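Local coordinates for ribokinase (Arabidopsis thaliana, PDB 6ILS), which catalyses the magnesium-dependent transfer of a phosphoryl group from ATP to O-5 of D-ribose, giving D-ribose 5-phosphate, at residues 13-18 / 65-70; 73-78 / 294-299; 132-137 / 154-159; 222-227 / 232-237; 239-244 / 277-282. All coordinates share one frame; numbering follows the deposited sequence.

Contact 1: 13-18 / 65-70; sequences ADIYVE and DAHGKL. With RIB (alpha-D-ribofuranose), chain F.
Ala13, on strand 12-18 of the small beta-sheet lid of this PfkB carbohydrate kinase, packs on His67 of helix 66-75. The short axes of strand and helix lie 9.3 Å apart at an angle of 106°, and Ala13 and His67 mark the point where the two backbones come nearest. The methyl of Ala13 sits over one face of the imidazole, 3.7 Å from CB to the His67 ring centroid and displaced toward the CG-CD2 side: a CH-pi contact. Ile15 approaches the same ring obliquely with CD1, which reaches 3.8 Å from His67 NE2, the two side chains crossing at about a right angle. His67 CG stands anti to its carbonyl carbon (chi1 -73°), which turns the ring toward Ala13 and Ile15. NE2 is hydrogen-bonded to NE2 of His67 of the second subunit, which places this packing at the dimer interface. The helix start is fixed by Asp65 as N-cap, its OD1 accepting from Gly68 N. Between Ala13 and Ile15 on the strand, Asp14 points away from the helix into the ribose pocket. There its carboxylate takes two sugar hydroxyls, one on each oxygen: RIB O3 donates to OD2 of Asp14 at 2.6 Å, and RIB O2 to OD1 of Asp14 at a very short 2.5 Å.

Contact 2: 73-78 / 294-299; sequences EALGDD and GAIPSM. With NA (sodium ion), chain G.
The last turn of helix 66-75 comes up to a short 3-10 segment, 296-298, with Ala74 and Ile296 nearest at 7.6 Å between their CA atoms. Ile296 carries the contact from the 3-10 side, and its two branches divide the work. Its CD1 meets Leu75 CD2 at 3.6 Å, methyl against methyl, where the two side chains cross at about a right angle; its CG2 lies more loosely, 4.5 Å from Ala74 CB. With CG1 anti to the carbonyl carbon (chi1 -66°) and the chain then extended, CD1 of Ile296 reaches Leu75 while CG2 stays near Ala74. Ala38 of strand 33-39 and Asn44 of helix 41-51 also pack against this isoleucine, whose side chain ends about 7 Å from the bound ribose. Behind it the backbone turns to a cation: Gly294 O binds the sodium ion at 2.9 Å, joined by the carbonyl oxygens of Asp253, Thr255, Cys289 and Val292. This is the position predicted to hold potassium, the monovalent cation site of ribokinases. The chemistry thus separates: across the segments the attachment is purely apolar, resting on shape and burial, while Gly294 O of the same loop binds the ion, and Ile296 O and Met299 O accept from Lys51 NZ.

Contact 3: 132-137 / 154-159; sequences IVRNAG and AKAVKK
The flat guanidinium of Arg134 holds a water at its edge, in plane, and that water connects it to the end of helix 147-158. Arg134 NE donates to the water at 2.8 Å, and the water in turn donates to Ala156 O at 2.7 Å, so a single molecule spans the gap between a side chain and a backbone carbonyl. Ala156 O itself lies oblique to the guanidinium. The chain is extended from CG to NE (chi2 -171°, chi3 -178°), which carries the group alongside the neighbouring helix, and NH1 forms a salt bridge with Asp127 that anchors its far end. Next to this water bridge the packing is apolar. Val133 sets CG2 4.1 Å from Ala156 CB, and its CB faces Val157 CG2 at 4.3 Å; CG2 of Val133 stands between its backbone N and carbonyl carbon, the crowded position, and from there reaches the alanine methyl. Val133 also touches Val8 of strand 5-8, while Val157 leans on Val162. A short, weakly bonded helical turn before strand 138-143 and the helix after it are joined in this way, an arrangement belonging to the alternating strands and helices of the ribokinase alpha/beta core, away from the substrate sites.

Contact 4: 222-227 / 232-237; sequences VLVKLG and ALFIQG. With ATP (adenosine-5'-triphosphate), chain E.
Backbone hydrogen bonds come first: Val222 pairs with Phe234, and Val224 with Ala232, as antiparallel hydrogen-bonded pairs. Both directions of each are made. Val222 N donates to Phe234 O at 2.8 Å and Phe234 N returns the bond to Val222 O; Ala232 N gives Val224 O a longer one at 3.0 Å, while Val224 N donates to Ala232 O at 2.8 Å. Leu223 and Leu233 form the non-hydrogen-bonded pair between them, and Leu233 CA adds a CA-H...O contact to Val222 O.

Apolar contacts occupy both faces. On that of the leucines, Leu223 CD1 meets Leu233 CD1 at 4.1 Å; each leucine has CG anti to its N, which brings the two CD1 methyls together, where both leucines also pack on Phe265 of helix 257-270. On the other face Val224 CG2 comes obliquely to the Phe234 ring, 3.9 Å from CE1, and the ring's edge lies in plane with Val222 O. Ser208 and Val211 of helix 204-216 cover the phenylalanine.

Polar contacts with the nucleotide follow at the strand end. Gly227 N donates to ATP O1B at 3.0 Å, and ATP O2' donates to Gly227 O at 2.9 Å. Lys225, salt-bridged to Asp167, runs beside the gamma-phosphate. The whole is a beta hairpin near one end of the large sheet, with strand 241-243 outside it, its first strand leading into the ATP site of the PfkB fold.

Contact 5: 239-244 / 277-282; sequences KPIQQS and ECLRFA
Gln243 lies against helix 275-289 from CB to OE1. Its CB lies 3.9 Å from Leu279 CB; CG, placed anti to the backbone N (chi1 174°), comes to 3.8 Å from Leu279 O; then the chain bends at chi2 (61°) and carries the amide on to the next residue of the helix. There CD is 3.9 Å from Arg280 CG, and OE1 is nearer still, 3.2 Å from the same CG, a contact with an aliphatic carbon. The other end of the amide turns to the residue that follows the strand, NE2 donating to Ser244 O at 3.0 Å and holding the group in orientation; the acceptor is close to the amide plane. This is the edge of the ribokinase alpha/beta sandwich: strand 241-243 is the outermost strand of the large sheet, and the helix lies against it nearly parallel, at 20° between short axes 8.7 Å apart. Two residues earlier Ile241 turns to the same helix, with CG2 3.7 Å from Leu279 CD1, the two side chains meeting at a slant. Leu279 CD1 also touches Ile241 O. On the helix side Arg280 extends beyond this contact, its NH2 hydrogen-bonded to Leu309 O of helix 302-312.

Two groups of contacts frame the active site. Contacts 1 and 2 share helix 66-75, their centres about 13 Å apart, one toward the dimer interface and the ribose, the other toward the cation loop. Contacts 4 and 5, whose centres are about 9 Å apart and on the opposite side of the chain's centre from contact 1, touch directly: Leu233 N lies 2.9 Å from Ile241 O, a probable hydrogen bond, and Leu223 CD1 packs 3.5 Å from Leu279 CD2. Asp14 of contact 1 binds the ribose, as does the predicted proton acceptor, Asp259, and Gly227 of contact 4 binds the ATP; the centres of these contacts are about 33 Å apart. Contact 3 stands apart, about 23 Å from contact 4 between centres.

Contact 1: 13-18 / 65-70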
# COMPACT_ATOMS: atom_id res chain seq x y z
N ALA B 13 7.10 0.99 -3.27
CA ALA B 13 6.56 0.00 -2.33
C ALA B 13 5.77 -0.98 -3.18
O ALA B 13 4.89 -0.58 -3.94
CB ALA B 13 5.69 0.66 -1.27
N ASP B 14 6.09 -2.26 -3.07
CA ASP B 14 5.42 -3.29 -3.83
C ASP B 14 4.29 -3.89 -3.00
O ASP B 14 4.55 -4.55 -2.00
CB ASP B 14 6.42 -4.37 -4.25
CG ASP B 14 7.38 -3.90 -5.35
OD1 ASP B 14 7.01 -2.96 -6.10
OD2 ASP B 14 8.48 -4.48 -5.47
N ILE B 15 3.05 -3.63 -3.42
CA ILE B 15 1.86 -4.10 -2.70
C ILE B 15 1.31 -5.38 -3.33
O ILE B 15 0.57 -5.32 -4.31
CB ILE B 15 0.74 -3.06 -2.68
CG1 ILE B 15 1.25 -1.65 -2.33
CG2 ILE B 15 -0.35 -3.48 -1.69
CD1 ILE B 15 1.60 -1.49 -0.90
N TYR B 16 1.68 -6.52 -2.77
CA TYR B 16 1.26 -7.82 -3.27
C TYR B 16 -0.03 -8.28 -2.62
O TYR B 16 -0.10 -8.34 -1.40
CB TYR B 16 2.34 -8.87 -3.02
CG TYR B 16 3.60 -8.59 -3.77
CD1 TYR B 16 3.72 -8.93 -5.10
CD2 TYR B 16 4.68 -7.98 -3.14
CE1 TYR B 16 4.88 -8.67 -5.80
CE2 TYR B 16 5.85 -7.72 -3.83
CZ TYR B 16 5.94 -8.07 -5.16
OH TYR B 16 7.10 -7.81 -5.86
N VAL B 17 -1.03 -8.61 -3.43
CA VAL B 17 -2.23 -9.23 -2.91
C VAL B 17 -2.48 -10.56 -3.63
O VAL B 17 -2.47 -10.64 -4.86
CB VAL B 17 -3.47 -8.31 -3.02
CG1 VAL B 17 -3.28 -7.05 -2.17
CG2 VAL B 17 -3.76 -7.93 -4.47
N GLU B 18 -2.66 -11.62 -2.84
CA GLU B 18 -3.00 -12.94 -3.38
C GLU B 18 -4.51 -13.06 -3.57
O GLU B 18 -5.28 -13.01 -2.61
CB GLU B 18 -2.51 -14.04 -2.45
CG GLU B 18 -1.02 -14.29 -2.52
CD GLU B 18 -0.57 -15.34 -1.53
OE1 GLU B 18 -1.37 -16.27 -1.26
OE2 GLU B 18 0.57 -15.24 -1.03
N ASP B 65 6.41 9.87 3.30
CA ASP B 65 5.30 9.02 3.73
C ASP B 65 5.82 7.69 4.24
O ASP B 65 7.03 7.46 4.30
CB ASP B 65 4.29 8.81 2.59
CG ASP B 65 4.94 8.36 1.27
OD1 ASP B 65 6.01 7.72 1.31
OD2 ASP B 65 4.37 8.66 0.19
N ALA B 66 4.91 6.80 4.62
CA ALA B 66 5.29 5.52 5.22
C ALA B 66 6.01 4.61 4.21
O ALA B 66 6.93 3.88 4.57
CB ALA B 66 4.05 4.82 5.79
N HIS B 67 5.56 4.64 2.96
CA HIS B 67 6.22 3.88 1.88
C HIS B 67 7.66 4.37 1.66
O HIS B 67 8.58 3.56 1.41
CB HIS B 67 5.44 4.00 0.58
CG HIS B 67 4.16 3.22 0.56
ND1 HIS B 67 3.14 3.50 -0.32
CD2 HIS B 67 3.74 2.15 1.29
CE1 HIS B 67 2.14 2.65 -0.13
NE2 HIS B 67 2.49 1.82 0.84
N GLY B 68 7.84 5.68 1.74
CA GLY B 68 9.16 6.29 1.63
C GLY B 68 10.07 5.81 2.73
O GLY B 68 11.24 5.51 2.49
N LYS B 69 9.54 5.73 3.94
CA LYS B 69 10.29 5.27 5.09
C LYS B 69 10.68 3.80 4.97
O LYS B 69 11.78 3.41 5.37
CB LYS B 69 9.49 5.49 6.38
CG LYS B 69 10.36 5.47 7.63
CD LYS B 69 10.06 6.70 8.50
CE LYS B 69 11.29 7.19 9.25
NZ LYS B 69 11.02 8.47 9.99
N LEU B 70 9.75 3.00 4.46
CA LEU B 70 10.00 1.59 4.19
C LEU B 70 11.25 1.43 3.32
O LEU B 70 12.13 0.62 3.61
CB LEU B 70 8.78 0.98 3.50
CG LEU B 70 8.87 -0.42 2.89
CD1 LEU B 70 9.06 -1.48 3.97
CD2 LEU B 70 7.62 -0.68 2.05
O5 RIB F . 12.16 -5.57 -11.09
C5 RIB F . 11.36 -5.55 -9.94
C4 RIB F . 10.72 -4.32 -9.81
O4 RIB F . 9.95 -3.94 -11.05
C3 RIB F . 9.58 -4.54 -8.72
O3 RIB F . 10.20 -4.32 -7.36
C2 RIB F . 8.62 -3.80 -9.05
O2 RIB F . 8.41 -2.67 -8.13
C1 RIB F . 8.92 -3.26 -10.60
O1 RIB F . 9.21 -1.91 -10.58

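Contact 2: 73-78 / 294-299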
# COMPACT_ATOMS: atom_id res chain seq x y z
N GLU B 73 14.56 2.60 5.09
CA GLU B 73 14.96 1.61 6.09
C GLU B 73 15.59 0.37 5.45
O GLU B 73 16.62 -0.14 5.93
CB GLU B 73 13.75 1.21 6.94
CG GLU B 73 13.33 2.30 7.92
CD GLU B 73 11.99 2.03 8.61
OE1 GLU B 73 11.29 1.06 8.21
OE2 GLU B 73 11.63 2.80 9.53
N ALA B 74 14.98 -0.11 4.38
CA ALA B 74 15.46 -1.32 3.71
C ALA B 74 16.84 -1.10 3.11
O ALA B 74 17.68 -2.00 3.15
CB ALA B 74 14.46 -1.76 2.62
N LEU B 75 17.09 0.09 2.58
CA LEU B 75 18.32 0.38 1.84
C LEU B 75 19.48 0.84 2.70
O LEU B 75 20.63 0.58 2.38
CB LEU B 75 18.07 1.47 0.79
CG LEU B 75 17.15 1.13 -0.38
CD1 LEU B 75 17.18 2.28 -1.40
CD2 LEU B 75 17.59 -0.16 -1.04
N GLY B 76 19.17 1.54 3.79
CA GLY B 76 20.17 2.26 4.55
C GLY B 76 21.06 1.48 5.50
O GLY B 76 21.36 0.31 5.29
N ASP B 77 21.49 2.17 6.57
CA ASP B 77 22.53 1.66 7.47
C ASP B 77 22.10 0.44 8.27
O ASP B 77 22.94 -0.35 8.71
CB ASP B 77 22.97 2.78 8.43
N ASP B 78 20.79 0.27 8.46
CA ASP B 78 20.29 -0.89 9.19
C ASP B 78 19.77 -1.95 8.24
O ASP B 78 19.26 -2.98 8.67
CB ASP B 78 19.18 -0.47 10.17
CG ASP B 78 19.62 0.65 11.10
OD1 ASP B 78 20.74 0.56 11.65
OD2 ASP B 78 18.84 1.61 11.28
N GLY B 294 10.64 -12.15 -2.15
CA GLY B 294 10.85 -10.72 -2.04
C GLY B 294 12.01 -10.25 -2.90
O GLY B 294 12.87 -11.06 -3.26
N ALA B 295 12.05 -8.97 -3.25
CA ALA B 295 13.16 -8.45 -4.05
C ALA B 295 14.39 -8.19 -3.18
O ALA B 295 15.33 -8.98 -3.15
CB ALA B 295 12.75 -7.18 -4.79
N ILE B 296 14.37 -7.07 -2.47
CA ILE B 296 15.50 -6.67 -1.65
C ILE B 296 15.85 -7.69 -0.53
O ILE B 296 17.04 -7.93 -0.30
CB ILE B 296 15.24 -5.25 -1.09
CG1 ILE B 296 15.25 -4.27 -2.27
CG2 ILE B 296 16.28 -4.87 -0.04
CD1 ILE B 296 15.21 -2.76 -1.91
N PRO B 297 14.86 -8.33 0.12
CA PRO B 297 15.21 -9.41 1.05
C PRO B 297 15.97 -10.59 0.44
O PRO B 297 16.68 -11.27 1.17
CB PRO B 297 13.84 -9.89 1.55
CG PRO B 297 12.96 -8.72 1.42
CD PRO B 297 13.43 -7.97 0.22
N SER B 298 15.83 -10.82 -0.86
CA SER B 298 16.45 -11.98 -1.50
C SER B 298 17.86 -11.72 -2.03
O SER B 298 18.51 -12.64 -2.53
CB SER B 298 15.58 -12.48 -2.67
OG SER B 298 15.63 -11.55 -3.73
N MET B 299 18.31 -10.48 -1.95
CA MET B 299 19.65 -10.16 -2.51
C MET B 299 20.74 -10.92 -1.77
O MET B 299 20.78 -10.87 -0.57
CB MET B 299 19.96 -8.68 -2.51
CG MET B 299 20.44 -8.24 -3.86
SD MET B 299 19.02 -8.06 -4.91
CE MET B 299 18.19 -6.84 -3.93
NA NA G . 13.49 -13.15 -5.19

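Contact 3: 132-137 / 154-159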
# COMPACT_ATOMS: atom_id res chain seq x y z
N ILE B 132 27.56 13.38 -7.97
CA ILE B 132 27.77 12.00 -7.57
C ILE B 132 27.95 11.12 -8.80
O ILE B 132 28.78 10.21 -8.77
CB ILE B 132 26.62 11.45 -6.67
CG1 ILE B 132 26.95 10.05 -6.15
CG2 ILE B 132 25.28 11.49 -7.38
CD1 ILE B 132 28.31 9.94 -5.49
N VAL B 133 27.23 11.41 -9.88
CA VAL B 133 27.37 10.60 -11.09
C VAL B 133 28.71 10.90 -11.75
O VAL B 133 29.34 10.02 -12.33
CB VAL B 133 26.20 10.82 -12.09
CG1 VAL B 133 24.86 10.67 -11.38
CG2 VAL B 133 26.27 12.16 -12.79
N ARG B 134 29.19 12.13 -11.60
CA ARG B 134 30.49 12.49 -12.13
C ARG B 134 31.64 11.82 -11.36
O ARG B 134 32.75 11.70 -11.87
CB ARG B 134 30.66 14.02 -12.13
CG ARG B 134 29.80 14.69 -13.19
CD ARG B 134 30.14 16.15 -13.34
NE ARG B 134 29.27 16.81 -14.31
CZ ARG B 134 28.30 17.66 -13.99
NH1 ARG B 134 27.57 18.21 -14.95
NH2 ARG B 134 28.06 17.96 -12.72
N ASN B 135 31.37 11.39 -10.13
CA ASN B 135 32.38 10.67 -9.35
C ASN B 135 32.22 9.15 -9.40
O ASN B 135 32.96 8.43 -8.73
CB ASN B 135 32.36 11.12 -7.89
CG ASN B 135 32.85 12.54 -7.71
OD1 ASN B 135 33.47 13.12 -8.60
ND2 ASN B 135 32.58 13.11 -6.53
N ALA B 136 31.25 8.66 -10.17
CA ALA B 136 30.95 7.23 -10.15
C ALA B 136 32.05 6.38 -10.80
O ALA B 136 32.82 6.88 -11.63
CB ALA B 136 29.63 6.97 -10.84
N GLY B 137 32.13 5.11 -10.41
CA GLY B 137 32.89 4.12 -11.16
C GLY B 137 32.05 3.50 -12.26
O GLY B 137 32.58 3.03 -13.26
N ALA B 154 23.08 10.35 -18.20
CA ALA B 154 23.94 9.63 -19.12
C ALA B 154 24.92 10.58 -19.79
O ALA B 154 26.12 10.30 -19.87
CB ALA B 154 23.12 8.90 -20.14
N LYS B 155 24.42 11.73 -20.24
CA LYS B 155 25.26 12.73 -20.90
C LYS B 155 26.32 13.28 -19.95
O LYS B 155 27.45 13.54 -20.35
CB LYS B 155 24.41 13.87 -21.46
CG LYS B 155 23.68 13.47 -22.72
CD LYS B 155 22.92 14.62 -23.35
CE LYS B 155 22.19 14.13 -24.59
NZ LYS B 155 21.55 15.23 -25.37
N ALA B 156 25.96 13.41 -18.68
CA ALA B 156 26.90 13.91 -17.67
C ALA B 156 28.02 12.90 -17.42
O ALA B 156 29.09 13.26 -16.92
CB ALA B 156 26.18 14.22 -16.36
N VAL B 157 27.78 11.63 -17.74
CA VAL B 157 28.80 10.63 -17.49
C VAL B 157 29.69 10.46 -18.70
O VAL B 157 30.91 10.47 -18.58
CB VAL B 157 28.22 9.27 -17.14
CG1 VAL B 157 29.34 8.34 -16.86
CG2 VAL B 157 27.31 9.37 -15.93
N LYS B 158 29.07 10.28 -19.87
CA LYS B 158 29.78 10.17 -21.14
C LYS B 158 30.88 11.23 -21.19
O LYS B 158 32.04 10.92 -21.49
CB LYS B 158 28.82 10.31 -22.32
N LYS B 159 30.52 12.47 -20.84
CA LYS B 159 31.48 13.56 -20.72
C LYS B 159 32.29 13.49 -19.41
O LYS B 159 32.65 14.52 -18.85
CB LYS B 159 30.77 14.91 -20.80
O HOH W 1 29.60 15.87 -16.91

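Contact 4: 222-227 / 232-237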
# COMPACT_ATOMS: atom_id res chain seq x y z
N VAL B 222 25.43 -4.90 -25.71
CA VAL B 222 24.09 -5.28 -25.31
C VAL B 222 24.20 -6.54 -24.43
O VAL B 222 24.77 -7.54 -24.83
CB VAL B 222 23.18 -5.54 -26.52
CG1 VAL B 222 21.75 -5.84 -26.06
CG2 VAL B 222 23.20 -4.31 -27.48
N LEU B 223 23.66 -6.42 -23.22
CA LEU B 223 23.61 -7.51 -22.23
C LEU B 223 22.20 -8.08 -22.23
O LEU B 223 21.31 -7.53 -21.59
CB LEU B 223 24.01 -6.96 -20.84
CG LEU B 223 23.95 -7.92 -19.66
CD1 LEU B 223 24.99 -9.01 -19.87
CD2 LEU B 223 24.21 -7.17 -18.35
N VAL B 224 21.97 -9.15 -22.97
CA VAL B 224 20.62 -9.66 -23.09
C VAL B 224 20.29 -10.73 -22.04
O VAL B 224 21.02 -11.72 -21.91
CB VAL B 224 20.37 -10.27 -24.49
CG1 VAL B 224 18.90 -10.60 -24.65
CG2 VAL B 224 20.82 -9.29 -25.58
N LYS B 225 19.22 -10.50 -21.29
CA LYS B 225 18.74 -11.46 -20.30
C LYS B 225 17.75 -12.42 -20.94
O LYS B 225 16.77 -12.00 -21.56
CB LYS B 225 18.12 -10.72 -19.10
CG LYS B 225 19.14 -9.84 -18.37
CD LYS B 225 18.52 -8.76 -17.45
CE LYS B 225 17.89 -7.64 -18.28
NZ LYS B 225 18.03 -6.28 -17.64
N LEU B 226 18.00 -13.72 -20.81
CA LEU B 226 17.24 -14.71 -21.56
C LEU B 226 16.46 -15.68 -20.66
O LEU B 226 16.16 -16.80 -21.06
CB LEU B 226 18.17 -15.49 -22.47
CG LEU B 226 18.99 -14.65 -23.44
CD1 LEU B 226 20.08 -15.45 -24.10
CD2 LEU B 226 18.07 -14.04 -24.48
N GLY B 227 16.14 -15.23 -19.45
CA GLY B 227 15.35 -16.02 -18.52
C GLY B 227 15.99 -17.37 -18.23
O GLY B 227 17.16 -17.43 -17.90
N ALA B 232 23.42 -13.35 -22.53
CA ALA B 232 24.51 -13.22 -23.49
C ALA B 232 24.95 -11.77 -23.57
O ALA B 232 24.13 -10.86 -23.40
CB ALA B 232 24.09 -13.75 -24.87
N LEU B 233 26.25 -11.57 -23.77
CA LEU B 233 26.83 -10.25 -23.91
C LEU B 233 27.33 -10.08 -25.33
O LEU B 233 28.25 -10.78 -25.77
CB LEU B 233 27.97 -10.03 -22.92
CG LEU B 233 28.67 -8.67 -23.00
CD1 LEU B 233 27.72 -7.53 -22.61
CD2 LEU B 233 29.91 -8.65 -22.13
N PHE B 234 26.70 -9.16 -26.05
CA PHE B 234 27.13 -8.81 -27.41
C PHE B 234 27.93 -7.53 -27.38
O PHE B 234 27.47 -6.52 -26.84
CB PHE B 234 25.94 -8.63 -28.35
CG PHE B 234 25.08 -9.84 -28.52
CD1 PHE B 234 24.14 -10.19 -27.56
CD2 PHE B 234 25.18 -10.63 -29.65
CE1 PHE B 234 23.33 -11.30 -27.72
CE2 PHE B 234 24.39 -11.75 -29.82
CZ PHE B 234 23.46 -12.08 -28.86
N ILE B 235 29.12 -7.56 -27.96
CA ILE B 235 29.94 -6.36 -28.11
C ILE B 235 30.22 -6.18 -29.60
O ILE B 235 30.64 -7.12 -30.27
CB ILE B 235 31.25 -6.48 -27.33
CG1 ILE B 235 30.95 -6.72 -25.84
CG2 ILE B 235 32.11 -5.25 -27.54
CD1 ILE B 235 32.19 -6.94 -25.02
N GLN B 236 29.96 -4.99 -30.12
CA GLN B 236 30.13 -4.77 -31.55
C GLN B 236 31.55 -5.07 -32.02
O GLN B 236 32.52 -4.60 -31.44
CB GLN B 236 29.75 -3.33 -31.92
CG GLN B 236 29.64 -3.13 -33.42
CD GLN B 236 28.94 -1.85 -33.75
OE1 GLN B 236 29.01 -0.89 -32.99
NE2 GLN B 236 28.25 -1.83 -34.89
N GLY B 237 31.65 -5.89 -33.06
CA GLY B 237 32.95 -6.27 -33.62
C GLY B 237 33.57 -7.49 -32.96
O GLY B 237 34.67 -7.91 -33.31
PG ATP E . 14.04 -9.55 -16.46
O1G ATP E . 14.75 -8.31 -16.85
O2G ATP E . 13.65 -9.51 -14.99
O3G ATP E . 12.78 -9.72 -17.25
PB ATP E . 14.61 -12.16 -17.35
O1B ATP E . 15.80 -13.01 -17.49
O2B ATP E . 14.02 -12.03 -18.68
O3B ATP E . 15.05 -10.76 -16.78
PA ATP E . 13.43 -13.93 -15.36
O1A ATP E . 13.02 -15.20 -16.10
O2A ATP E . 12.46 -13.64 -14.25
O3A ATP E . 13.45 -12.71 -16.37
O5' ATP E . 14.86 -14.14 -14.74
C5' ATP E . 15.52 -13.07 -14.10
C4' ATP E . 17.00 -13.55 -13.80
O4' ATP E . 16.96 -14.85 -12.97
C3' ATP E . 17.58 -13.83 -14.89
O3' ATP E . 18.96 -13.45 -14.84
C2' ATP E . 17.49 -15.48 -15.05
O2' ATP E . 18.58 -15.88 -15.94
C1' ATP E . 17.56 -15.95 -13.87
N9 ATP E . 16.65 -17.10 -13.72
C8 ATP E . 15.36 -17.44 -14.03
N7 ATP E . 15.15 -18.71 -13.59
C5 ATP E . 16.32 -19.16 -13.01
C6 ATP E . 16.65 -20.37 -12.41
N6 ATP E . 15.82 -21.53 -12.24
N1 ATP E . 17.87 -20.54 -11.92
C2 ATP E . 18.81 -19.53 -11.99
N3 ATP E . 18.49 -18.34 -12.57
C4 ATP E . 17.24 -18.16 -13.08

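Contact 5: 239-244 / 277-282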
# COMPACT_ATOMS: atom_id res chain seq x y z
N LYS B 239 32.90 -11.54 -30.94
CA LYS B 239 32.06 -12.72 -30.83
C LYS B 239 31.23 -12.59 -29.55
O LYS B 239 31.76 -12.20 -28.52
CB LYS B 239 32.93 -13.98 -30.79
CG LYS B 239 32.16 -15.28 -30.84
CD LYS B 239 33.09 -16.48 -30.63
CE LYS B 239 32.30 -17.77 -30.47
NZ LYS B 239 33.18 -18.94 -30.21
N PRO B 240 29.93 -12.91 -29.61
CA PRO B 240 29.05 -12.89 -28.44
C PRO B 240 29.49 -13.91 -27.39
O PRO B 240 30.04 -14.95 -27.74
CB PRO B 240 27.68 -13.28 -29.01
CG PRO B 240 27.77 -12.97 -30.48
CD PRO B 240 29.19 -13.25 -30.84
N ILE B 241 29.27 -13.59 -26.12
CA ILE B 241 29.54 -14.51 -25.02
C ILE B 241 28.22 -15.00 -24.47
O ILE B 241 27.34 -14.20 -24.17
CB ILE B 241 30.35 -13.83 -23.91
CG1 ILE B 241 31.63 -13.24 -24.49
CG2 ILE B 241 30.69 -14.82 -22.80
CD1 ILE B 241 32.28 -12.26 -23.59
N GLN B 242 28.05 -16.31 -24.35
CA GLN B 242 26.81 -16.84 -23.81
C GLN B 242 27.05 -17.45 -22.43
O GLN B 242 28.11 -18.02 -22.18
CB GLN B 242 26.20 -17.87 -24.75
CG GLN B 242 25.83 -17.30 -26.12
CD GLN B 242 25.26 -18.36 -27.06
OE1 GLN B 242 25.90 -18.72 -28.05
NE2 GLN B 242 24.07 -18.84 -26.76
N GLN B 243 26.07 -17.30 -21.55
CA GLN B 243 26.14 -17.85 -20.19
C GLN B 243 24.78 -18.47 -19.87
O GLN B 243 23.75 -17.78 -19.90
CB GLN B 243 26.51 -16.76 -19.18
CG GLN B 243 26.45 -17.20 -17.70
CD GLN B 243 27.42 -18.33 -17.38
OE1 GLN B 243 28.62 -18.22 -17.60
NE2 GLN B 243 26.89 -19.44 -16.85
N SER B 244 24.76 -19.76 -19.57
CA SER B 244 23.48 -20.40 -19.26
C SER B 244 23.11 -20.05 -17.83
O SER B 244 23.91 -19.45 -17.13
CB SER B 244 23.58 -21.92 -19.46
OG SER B 244 24.61 -22.42 -18.64
N GLU B 277 33.74 -13.62 -16.77
CA GLU B 277 33.58 -13.65 -15.31
C GLU B 277 32.40 -12.80 -14.86
O GLU B 277 31.70 -13.17 -13.92
CB GLU B 277 34.86 -13.16 -14.62
CG GLU B 277 36.04 -14.15 -14.65
CD GLU B 277 37.39 -13.50 -14.36
OE1 GLU B 277 37.50 -12.25 -14.34
OE2 GLU B 277 38.38 -14.26 -14.18
N CYS B 278 32.19 -11.66 -15.52
CA CYS B 278 31.06 -10.78 -15.21
C CYS B 278 29.74 -11.50 -15.42
O CYS B 278 28.86 -11.45 -14.56
CB CYS B 278 31.09 -9.50 -16.06
SG CYS B 278 32.40 -8.37 -15.62
N LEU B 279 29.59 -12.17 -16.56
CA LEU B 279 28.37 -12.91 -16.84
C LEU B 279 28.14 -14.05 -15.84
O LEU B 279 27.02 -14.28 -15.40
CB LEU B 279 28.41 -13.48 -18.25
CG LEU B 279 28.02 -12.56 -19.41
CD1 LEU B 279 28.07 -13.33 -20.72
CD2 LEU B 279 26.62 -11.98 -19.21
N ARG B 280 29.21 -14.76 -15.51
CA ARG B 280 29.10 -15.88 -14.57
C ARG B 280 28.65 -15.40 -13.20
O ARG B 280 27.78 -16.01 -12.57
CB ARG B 280 30.44 -16.62 -14.44
CG ARG B 280 30.41 -18.04 -14.97
CD ARG B 280 31.61 -18.84 -14.45
NE ARG B 280 31.21 -19.88 -13.50
CZ ARG B 280 31.96 -20.29 -12.49
NH1 ARG B 280 33.15 -19.74 -12.27
NH2 ARG B 280 31.52 -21.24 -11.67
N PHE B 281 29.30 -14.34 -12.74
CA PHE B 281 29.01 -13.72 -11.45
C PHE B 281 27.57 -13.24 -11.38
O PHE B 281 26.86 -13.48 -10.40
CB PHE B 281 30.00 -12.59 -11.21
CG PHE B 281 29.88 -11.91 -9.88
CD1 PHE B 281 30.53 -12.44 -8.76
CD2 PHE B 281 29.16 -10.73 -9.76
CE1 PHE B 281 30.44 -11.80 -7.53
CE2 PHE B 281 29.07 -10.09 -8.53
CZ PHE B 281 29.71 -10.64 -7.40
N ALA B 282 27.11 -12.58 -12.44
CA ALA B 282 25.72 -12.15 -12.54
C ALA B 282 24.74 -13.32 -12.50
O ALA B 282 23.72 -13.27 -11.82
CB ALA B 282 25.50 -11.30 -13.84